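Glutathione synthetase-like effector 30 (Gpa-GSS30-apo) (Globodera pallida, PDB 5OET) is an effector of a plant-parasitic nematode and resembles glutathione synthetase, the ATP-dependent ligase that joins gamma-glutamylcysteine and glycine. Local coordinates at residues E244-F249 against K278-T283; F306-V311 against S333-T338; V409-G414 against Y444-L449. All coordinates share one frame; numbering follows the deposited sequence.

Interaction 1. Residues E244-F249 against K278-T283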
loop_
_atom_site.group_PDB
_atom_site.type_symbol
_atom_site.label_atom_id
_atom_site.label_comp_id
_atom_site.label_asym_id
_atom_site.label_seq_id
_atom_site.Cartn_x
_atom_site.Cartn_y
_atom_site.Cartn_z
ATOM N N GLU A 244 26.590 -14.422 8.260
ATOM C CA GLU A 244 25.830 -14.098 9.473
ATOM C C GLU A 244 25.665 -12.595 9.743
ATOM O O GLU A 244 24.923 -12.224 10.668
ATOM C CB GLU A 244 26.412 -14.836 10.707
ATOM C CG GLU A 244 25.919 -16.280 10.919
ATOM C CD GLU A 244 24.377 -16.467 11.018
ATOM O OE1 GLU A 244 23.595 -15.526 11.354
ATOM O OE2 GLU A 244 23.927 -17.590 10.728
ATOM N N ALA A 245 26.300 -11.745 8.925
ATOM C CA ALA A 245 26.173 -10.291 9.028
ATOM C C ALA A 245 24.841 -9.720 8.568
ATOM O O ALA A 245 24.209 -10.229 7.638
ATOM C CB ALA A 245 27.277 -9.606 8.256
ATOM N N VAL A 246 24.466 -8.611 9.212
ATOM C CA VAL A 246 23.181 -7.945 9.020
ATOM C C VAL A 246 23.381 -6.639 8.308
ATOM O O VAL A 246 24.460 -6.070 8.328
ATOM C CB VAL A 246 22.466 -7.599 10.366
ATOM C CG1 VAL A 246 22.373 -8.825 11.265
ATOM C CG2 VAL A 246 23.131 -6.423 11.118
ATOM N N ILE A 247 22.303 -6.137 7.742
ATOM C CA ILE A 247 22.272 -4.817 7.167
ATOM C C ILE A 247 21.532 -3.878 8.137
ATOM O O ILE A 247 20.403 -4.161 8.552
ATOM C CB ILE A 247 21.573 -4.859 5.810
ATOM C CG1 ILE A 247 22.426 -5.637 4.814
ATOM C CG2 ILE A 247 21.344 -3.450 5.301
ATOM C CD1 ILE A 247 21.663 -6.035 3.575
ATOM N N LEU A 248 22.164 -2.754 8.477
ATOM C CA LEU A 248 21.609 -1.828 9.442
ATOM C C LEU A 248 20.901 -0.701 8.720
ATOM O O LEU A 248 21.488 -0.066 7.833
ATOM C CB LEU A 248 22.716 -1.267 10.308
ATOM C CG LEU A 248 22.330 -0.617 11.635
ATOM C CD1 LEU A 248 21.668 -1.631 12.562
ATOM C CD2 LEU A 248 23.589 -0.045 12.288
ATOM N N PHE A 249 19.630 -0.481 9.075
ATOM C CA PHE A 249 18.875 0.675 8.605
ATOM C C PHE A 249 18.854 1.635 9.781
ATOM O O PHE A 249 18.232 1.341 10.838
ATOM C CB PHE A 249 17.463 0.293 8.163
ATOM C CG PHE A 249 17.417 -0.390 6.830
ATOM C CD1 PHE A 249 17.930 -1.666 6.666
ATOM C CD2 PHE A 249 16.883 0.235 5.738
ATOM C CE1 PHE A 249 17.897 -2.316 5.433
ATOM C CE2 PHE A 249 16.836 -0.417 4.493
ATOM C CZ PHE A 249 17.362 -1.693 4.342
ATOM N N LYS A 278 19.075 -10.589 7.133
ATOM C CA LYS A 278 18.446 -9.853 8.214
ATOM C C LYS A 278 18.778 -8.376 8.043
ATOM O O LYS A 278 19.922 -8.000 7.816
ATOM C CB LYS A 278 18.878 -10.366 9.586
ATOM C CG LYS A 278 18.415 -11.786 9.901
ATOM C CD LYS A 278 19.261 -12.434 11.013
ATOM C CE LYS A 278 20.625 -12.913 10.523
ATOM N NZ LYS A 278 21.603 -13.260 11.604
ATOM N N CYS A 279 17.742 -7.567 8.117
ATOM C CA CYS A 279 17.833 -6.136 8.076
ATOM C C CYS A 279 17.379 -5.675 9.447
ATOM O O CYS A 279 16.305 -6.060 9.882
ATOM C CB CYS A 279 16.891 -5.592 6.989
ATOM S SG CYS A 279 17.377 -6.040 5.289
ATOM N N ARG A 280 18.170 -4.858 10.125
ATOM C CA ARG A 280 17.840 -4.461 11.474
ATOM C C ARG A 280 17.561 -2.974 11.531
ATOM O O ARG A 280 18.404 -2.180 11.172
ATOM C CB ARG A 280 18.969 -4.875 12.413
ATOM C CG ARG A 280 19.223 -6.367 12.398
ATOM C CD ARG A 280 18.108 -7.163 13.090
ATOM N NE ARG A 280 18.662 -7.848 14.268
ATOM C CZ ARG A 280 18.503 -7.494 15.546
ATOM N NH1 ARG A 280 17.754 -6.462 15.916
ATOM N NH2 ARG A 280 19.113 -8.196 16.479
ATOM N N PHE A 281 16.357 -2.610 11.954
ATOM C CA PHE A 281 15.915 -1.212 11.997
ATOM C C PHE A 281 16.140 -0.631 13.374
ATOM O O PHE A 281 15.509 -1.071 14.330
ATOM C CB PHE A 281 14.450 -1.082 11.616
ATOM C CG PHE A 281 14.238 -1.124 10.151
ATOM C CD1 PHE A 281 14.542 -2.280 9.433
ATOM C CD2 PHE A 281 13.787 -0.006 9.465
ATOM C CE1 PHE A 281 14.375 -2.326 8.073
ATOM C CE2 PHE A 281 13.612 -0.049 8.099
ATOM C CZ PHE A 281 13.906 -1.214 7.400
ATOM N N ILE A 282 17.028 0.360 13.443
ATOM C CA ILE A 282 17.437 0.986 14.696
ATOM C C ILE A 282 17.365 2.516 14.520
ATOM O O ILE A 282 17.679 3.012 13.436
ATOM C CB ILE A 282 18.861 0.460 15.096
ATOM C CG1 ILE A 282 19.075 0.532 16.592
ATOM C CG2 ILE A 282 20.000 1.204 14.390
ATOM C CD1 ILE A 282 20.452 0.066 17.015
ATOM N N THR A 283 16.934 3.263 15.536
ATOM C CA THR A 283 17.113 4.709 15.490
ATOM C C THR A 283 18.513 5.032 15.927
ATOM O O THR A 283 19.186 4.209 16.538
ATOM C CB THR A 283 16.188 5.529 16.397
ATOM O OG1 THR A 283 16.487 5.271 17.765
ATOM C CG2 THR A 283 14.763 5.230 16.128
#

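Interaction 2. Residues F306-V311 against S333-T338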
loop_
_atom_site.group_PDB
_atom_site.type_symbol
_atom_site.label_atom_id
_atom_site.label_comp_id
_atom_site.label_asym_id
_atom_site.label_seq_id
_atom_site.Cartn_x
_atom_site.Cartn_y
_atom_site.Cartn_z
ATOM N N PHE A 306 25.779 -9.268 16.583
ATOM C CA PHE A 306 25.624 -9.245 15.134
ATOM C C PHE A 306 26.606 -8.310 14.483
ATOM O O PHE A 306 26.647 -7.134 14.804
ATOM C CB PHE A 306 24.208 -8.837 14.766
ATOM C CG PHE A 306 23.187 -9.856 15.153
ATOM C CD1 PHE A 306 23.064 -11.041 14.425
ATOM C CD2 PHE A 306 22.359 -9.658 16.263
ATOM C CE1 PHE A 306 22.130 -12.005 14.794
ATOM C CE2 PHE A 306 21.428 -10.616 16.638
ATOM C CZ PHE A 306 21.309 -11.787 15.897
ATOM N N VAL A 307 27.378 -8.852 13.543
ATOM C CA VAL A 307 28.268 -8.058 12.732
ATOM C C VAL A 307 27.403 -7.349 11.690
ATOM O O VAL A 307 26.410 -7.878 11.214
ATOM C CB VAL A 307 29.401 -8.914 12.124
ATOM C CG1 VAL A 307 30.392 -8.049 11.363
ATOM C CG2 VAL A 307 30.150 -9.658 13.233
ATOM N N VAL A 308 27.740 -6.099 11.406
ATOM C CA VAL A 308 26.965 -5.277 10.492
ATOM C C VAL A 308 27.812 -5.129 9.248
ATOM O O VAL A 308 28.909 -4.578 9.316
ATOM C CB VAL A 308 26.653 -3.896 11.094
ATOM C CG1 VAL A 308 25.950 -3.015 10.082
ATOM C CG2 VAL A 308 25.796 -4.020 12.338
ATOM N N ALA A 309 27.301 -5.636 8.129
ATOM C CA ALA A 309 27.988 -5.585 6.837
ATOM C C ALA A 309 27.820 -4.226 6.143
ATOM O O ALA A 309 28.767 -3.702 5.549
ATOM C CB ALA A 309 27.491 -6.696 5.929
ATOM N N VAL A 310 26.609 -3.671 6.209
ATOM C CA VAL A 310 26.244 -2.436 5.536
ATOM C C VAL A 310 25.514 -1.549 6.513
ATOM O O VAL A 310 24.586 -2.007 7.152
ATOM C CB VAL A 310 25.275 -2.720 4.380
ATOM C CG1 VAL A 310 24.950 -1.441 3.602
ATOM C CG2 VAL A 310 25.843 -3.788 3.469
ATOM N N VAL A 311 25.909 -0.286 6.618
ATOM C CA VAL A 311 25.097 0.688 7.349
ATOM C C VAL A 311 24.360 1.568 6.348
ATOM O O VAL A 311 24.940 2.452 5.731
ATOM C CB VAL A 311 25.903 1.533 8.336
ATOM C CG1 VAL A 311 24.990 2.537 9.033
ATOM C CG2 VAL A 311 26.521 0.642 9.381
ATOM N N SER A 333 34.966 2.230 10.572
ATOM C CA SER A 333 34.737 0.844 10.937
ATOM C C SER A 333 34.648 0.052 9.651
ATOM O O SER A 333 34.568 0.645 8.582
ATOM C CB SER A 333 33.426 0.695 11.693
ATOM O OG SER A 333 32.334 0.702 10.790
ATOM N N THR A 334 34.596 -1.274 9.743
ATOM C CA THR A 334 34.627 -2.081 8.539
ATOM C C THR A 334 33.289 -2.177 7.796
ATOM O O THR A 334 33.255 -2.712 6.692
ATOM C CB THR A 334 35.173 -3.481 8.803
ATOM O OG1 THR A 334 34.250 -4.223 9.613
ATOM C CG2 THR A 334 36.571 -3.378 9.464
ATOM N N ALA A 335 32.194 -1.670 8.362
ATOM C CA ALA A 335 30.911 -1.716 7.666
ATOM C C ALA A 335 30.965 -0.885 6.385
ATOM O O ALA A 335 31.638 0.150 6.333
ATOM C CB ALA A 335 29.783 -1.223 8.568
ATOM N N ILE A 336 30.276 -1.347 5.344
ATOM C CA ILE A 336 30.151 -0.566 4.134
ATOM C C ILE A 336 29.161 0.558 4.441
ATOM O O ILE A 336 28.105 0.310 4.995
ATOM C CB ILE A 336 29.682 -1.417 2.954
ATOM C CG1 ILE A 336 30.724 -2.496 2.654
ATOM C CG2 ILE A 336 29.456 -0.539 1.728
ATOM C CD1 ILE A 336 30.279 -3.499 1.605
ATOM N N LYS A 337 29.540 1.795 4.123
ATOM C CA LYS A 337 28.688 2.979 4.315
ATOM C C LYS A 337 28.038 3.344 2.995
ATOM O O LYS A 337 28.493 2.916 1.929
ATOM C CB LYS A 337 29.492 4.171 4.843
ATOM C CG LYS A 337 29.601 4.245 6.363
ATOM C CD LYS A 337 30.495 3.167 6.940
ATOM C CE LYS A 337 31.939 3.321 6.499
ATOM N NZ LYS A 337 32.836 2.408 7.261
ATOM N N THR A 338 26.983 4.156 3.075
ATOM C CA THR A 338 26.033 4.352 1.958
ATOM C C THR A 338 25.605 5.824 1.771
ATOM O O THR A 338 24.427 6.126 1.943
ATOM C CB THR A 338 24.741 3.523 2.211
ATOM O OG1 THR A 338 24.060 4.047 3.365
ATOM C CG2 THR A 338 25.043 2.008 2.417
#

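Interaction 3. Residues V409-G414 against Y444-L449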
loop_
_atom_site.group_PDB
_atom_site.type_symbol
_atom_site.label_atom_id
_atom_site.label_comp_id
_atom_site.label_asym_id
_atom_site.label_seq_id
_atom_site.Cartn_x
_atom_site.Cartn_y
_atom_site.Cartn_z
ATOM N N VAL A 409 20.901 34.752 -11.086
ATOM C CA VAL A 409 20.540 34.565 -9.681
ATOM C C VAL A 409 21.827 34.509 -8.865
ATOM O O VAL A 409 22.840 33.972 -9.315
ATOM C CB VAL A 409 19.599 33.350 -9.444
ATOM C CG1 VAL A 409 20.184 32.051 -9.970
ATOM C CG2 VAL A 409 19.164 33.230 -7.982
ATOM N N LEU A 410 21.796 35.100 -7.683
ATOM C CA LEU A 410 22.898 34.974 -6.731
ATOM C C LEU A 410 22.528 33.903 -5.718
ATOM O O LEU A 410 21.643 34.110 -4.917
ATOM C CB LEU A 410 23.161 36.302 -6.043
ATOM C CG LEU A 410 24.415 36.386 -5.201
ATOM C CD1 LEU A 410 25.655 36.311 -6.073
ATOM C CD2 LEU A 410 24.419 37.713 -4.457
ATOM N N LYS A 411 23.169 32.747 -5.798
ATOM C CA LYS A 411 22.811 31.576 -5.000
ATOM C C LYS A 411 23.820 31.339 -3.890
ATOM O O LYS A 411 24.953 31.772 -3.989
ATOM C CB LYS A 411 22.776 30.328 -5.889
ATOM C CG LYS A 411 21.482 30.152 -6.653
ATOM C CD LYS A 411 21.662 29.097 -7.720
ATOM C CE LYS A 411 20.381 28.871 -8.479
ATOM N NZ LYS A 411 19.511 27.894 -7.778
ATOM N N ASN A 412 23.393 30.653 -2.835
ATOM C CA ASN A 412 24.278 30.267 -1.735
ATOM C C ASN A 412 24.820 28.872 -2.035
ATOM O O ASN A 412 24.127 28.091 -2.663
ATOM C CB ASN A 412 23.510 30.302 -0.403
ATOM C CG ASN A 412 24.040 29.316 0.613
ATOM O OD1 ASN A 412 23.547 28.173 0.711
ATOM N ND2 ASN A 412 25.085 29.726 1.347
ATOM N N ASN A 413 26.041 28.559 -1.589
ATOM C CA ASN A 413 26.679 27.244 -1.903
ATOM C C ASN A 413 26.629 26.109 -0.812
ATOM O O ASN A 413 27.044 24.981 -1.091
ATOM C CB ASN A 413 28.116 27.432 -2.445
ATOM C CG ASN A 413 29.015 28.185 -1.490
ATOM O OD1 ASN A 413 28.699 28.313 -0.308
ATOM N ND2 ASN A 413 30.136 28.699 -1.997
ATOM N N GLY A 414 26.131 26.395 0.398
ATOM C CA GLY A 414 25.982 25.379 1.465
ATOM C C GLY A 414 27.276 24.920 2.151
ATOM O O GLY A 414 27.964 25.696 2.826
ATOM N N TYR A 444 27.529 32.145 -5.133
ATOM C CA TYR A 444 27.960 32.231 -6.534
ATOM C C TYR A 444 26.864 32.778 -7.454
ATOM O O TYR A 444 25.698 32.857 -7.081
ATOM C CB TYR A 444 28.441 30.869 -7.027
ATOM C CG TYR A 444 27.366 29.820 -7.108
ATOM C CD1 TYR A 444 26.999 29.085 -5.989
ATOM C CD2 TYR A 444 26.718 29.550 -8.308
ATOM C CE1 TYR A 444 25.997 28.127 -6.053
ATOM C CE2 TYR A 444 25.716 28.586 -8.383
ATOM C CZ TYR A 444 25.367 27.876 -7.256
ATOM O OH TYR A 444 24.382 26.918 -7.345
ATOM N N LEU A 445 27.269 33.176 -8.655
ATOM C CA LEU A 445 26.369 33.686 -9.688
ATOM C C LEU A 445 26.060 32.574 -10.690
ATOM O O LEU A 445 26.983 31.961 -11.190
ATOM C CB LEU A 445 27.005 34.864 -10.424
ATOM C CG LEU A 445 26.533 36.276 -10.128
ATOM C CD1 LEU A 445 27.251 37.245 -11.064
ATOM C CD2 LEU A 445 25.036 36.455 -10.309
ATOM N N THR A 446 24.775 32.323 -10.967
ATOM C CA THR A 446 24.378 31.470 -12.091
ATOM C C THR A 446 23.263 32.053 -12.968
ATOM O O THR A 446 22.536 32.962 -12.570
ATOM C CB THR A 446 23.991 30.057 -11.633
ATOM O OG1 THR A 446 24.184 29.131 -12.704
ATOM C CG2 THR A 446 22.608 29.961 -11.094
ATOM N N GLU A 447 23.163 31.498 -14.171
ATOM C CA GLU A 447 22.127 31.850 -15.120
ATOM C C GLU A 447 20.842 31.263 -14.572
ATOM O O GLU A 447 20.802 30.095 -14.219
ATOM C CB GLU A 447 22.403 31.284 -16.524
ATOM C CG GLU A 447 23.523 31.972 -17.306
ATOM C CD GLU A 447 23.229 32.189 -18.801
ATOM O OE1 GLU A 447 22.034 32.223 -19.215
ATOM O OE2 GLU A 447 24.214 32.370 -19.572
ATOM N N LYS A 448 19.807 32.097 -14.481
ATOM C CA LYS A 448 18.471 31.655 -14.124
ATOM C C LYS A 448 17.905 30.899 -15.309
ATOM O O LYS A 448 18.024 31.347 -16.442
ATOM C CB LYS A 448 17.588 32.859 -13.798
ATOM C CG LYS A 448 16.208 32.513 -13.257
ATOM C CD LYS A 448 15.456 33.798 -12.890
ATOM C CE LYS A 448 14.146 33.493 -12.169
ATOM N NZ LYS A 448 13.455 34.736 -11.733
ATOM N N LEU A 449 17.311 29.745 -15.068
ATOM C CA LEU A 449 16.742 28.946 -16.154
ATOM C C LEU A 449 15.286 29.337 -16.399
ATOM O O LEU A 449 14.545 29.649 -15.462
ATOM C CB LEU A 449 16.869 27.458 -15.830
ATOM C CG LEU A 449 18.339 27.049 -15.587
ATOM C CD1 LEU A 449 18.426 25.618 -15.097
ATOM C CD2 LEU A 449 19.220 27.294 -16.816
#

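Interaction 1. Residues E244-F249 against K278-T283
Phe249, Lys278 and Arg280 bury the most surface in this contact between two neighbouring parallel strands. Phe249 and Phe281 lie side by side and point the same way from the same face of the sheet. Their rings form an offset stack, with centroids 4.6 Å apart and planes only 7° from parallel. Each has CG anti to its carbonyl carbon, so the two rings lean alike. The shift sets Phe249 CB over the centre of the Phe281 ring, a CH-pi contact of 3.7 Å to the centroid. CZ of Phe281 lies over the rim of the Phe249 ring. Cys279 SG approaches Phe249 CE1 obliquely at 3.8 Å, a sulfur-aromatic contact.

Lys278 works at the other end. Its chain bends at chi3 (-77°) and brings NZ to Glu244 OE1 at 3.0 Å, a salt bridge in which NZ meets OE1 nearly along its C-O axis. Its backbone O accepts the bond from Ile247 N, which is 3.0 Å away. Arg280 is gripped through its backbone. Its N donates to Ile247 O at 2.8 Å, and its O receives Phe249 N from above the carbonyl plane. Ile282 N to Phe249 O completes the pairing. The CG of Arg280 rests on Val246, while its guanidinium makes a salt bridge through NH1 with Glu49 of the second subunit.

Strands 246-251 and 279-283 belong to a beta-alpha-beta unit whose helix 259-270 packs on the Phe249, Cys279 and Phe281 face, with Arg263 making a cation-pi contact to Phe281. Strand 306-314 continues the sheet beyond strand 246-251.

Interaction 2. Residues F306-V311 against S333-T338
No aromatic ring takes part here; the flat groups that meet are peptide carbonyls. Ile336 N stands above the plane of the Ala309 carbonyl, 28° out of it, and donates to Ala309 O at 2.8 Å. The carbonyl of Ile336 is met nearly along its C=O axis by Val311 N. Thr338 OG1 comes to the Val311 carbonyl in its plane, on a lone pair, and donates to Val311 O at 3.0 Å. The Thr338 hydroxyl is placed by a chi1 of 66°, between the backbone N and the carbonyl carbon. That rotation also turns Thr338 CG2 onto Val310 CG1, 3.6 Å away, the two side chains crossing at about a right angle. Ala335 CB points at the first strand and packs on Val311 CG2 at 3.8 Å.

The pairing is parallel, joins the short, weakly bonded strand 336-337 to strand 306-314, and starts where the chain turns a corner at Ala309. Lys337 curls back so that NZ reaches Ala335 O at 2.7 Å; it also bonds Asp331 O. Thr338 OG1 is bonded to Asp313 N as well. The Thr338 hydroxyl thus adds a third bond between the segments; the Lys337 ammonium ties its own chain back.

Interaction 3. Residues V409-G414 against Y444-L449
Tyr444 opens the second strand with the largest share of the buried surface. Its N donates to Lys411 O and its O accepts from Lys411 N, both at 2.8 Å, so the two residues form an antiparallel hydrogen-bonded pair. CG of Tyr444 sits between the backbone N and the carbonyl carbon (chi1 66°). The ring therefore lies alongside the Lys411 chain. Lys411 CB stands 3.8 Å above one ring face, toward the rim, in a CH-pi contact. Asn413 CB comes to the ring edge. Further out, Lys411 CD packs against Tyr444 OH.

Leu445 points to the opposite face of the sheet and forms a non-hydrogen-bonded pair with Leu410. Leu410 CD1 meets Leu445 CG at 4.1 Å, and Leu445 CD2 rests by Val409 O.

Thr446 returns to the Tyr444 face and pairs with Val409. Thr446 N donates to Val409 O at 3.0 Å, and Val409 N donates to Thr446 O. OG1 of Thr446 lies anti to the backbone N (chi1 -155°) and bonds Lys383 O. This leaves CG2 to pack between Val409 CG1 and Lys411 CE, the latter 3.6 Å away.

Lys448, just past the strand, has an extended side chain that leads away, while its backbone bonds Arg407. In glutathione synthetases of the ATP-grasp type, the equivalent of strand 409-412 leads to a glycine-rich loop over the nucleotide. Here the chain beyond Gly414 is not glycine-rich, so a like role in nucleotide binding cannot be assumed.

Both strands are central in a four-stranded antiparallel sheet, flanked by strand 384-386 beside 443-447 and strand 422-424 beside 408-412. Helix 427-434 touches the leucine face, and helix 349-354 packs on Tyr444.

In the fold
The three contacts follow one another along the chain; none nests in or crosses another. Interaction 1 comes first and closes the loop that holds helix 259-270. Interaction 2 then closes a shorter loop containing helix 325-331. These two touch, because strands 246-251 and 306-314 are neighbours in one sheet: Leu248 N to Val310 O and Val246 O to Ala309 N probably bond them. Together they give four parallel strands side by side, in the order 279-283, 246-251, 306-314, 336-337. Interaction 3 closes its loop much later, round strand 422-424 and helix 427-434. It lies on the other side of the chain's centre, about 40 Å centre to centre from interaction 1, and binds a separate antiparallel sheet.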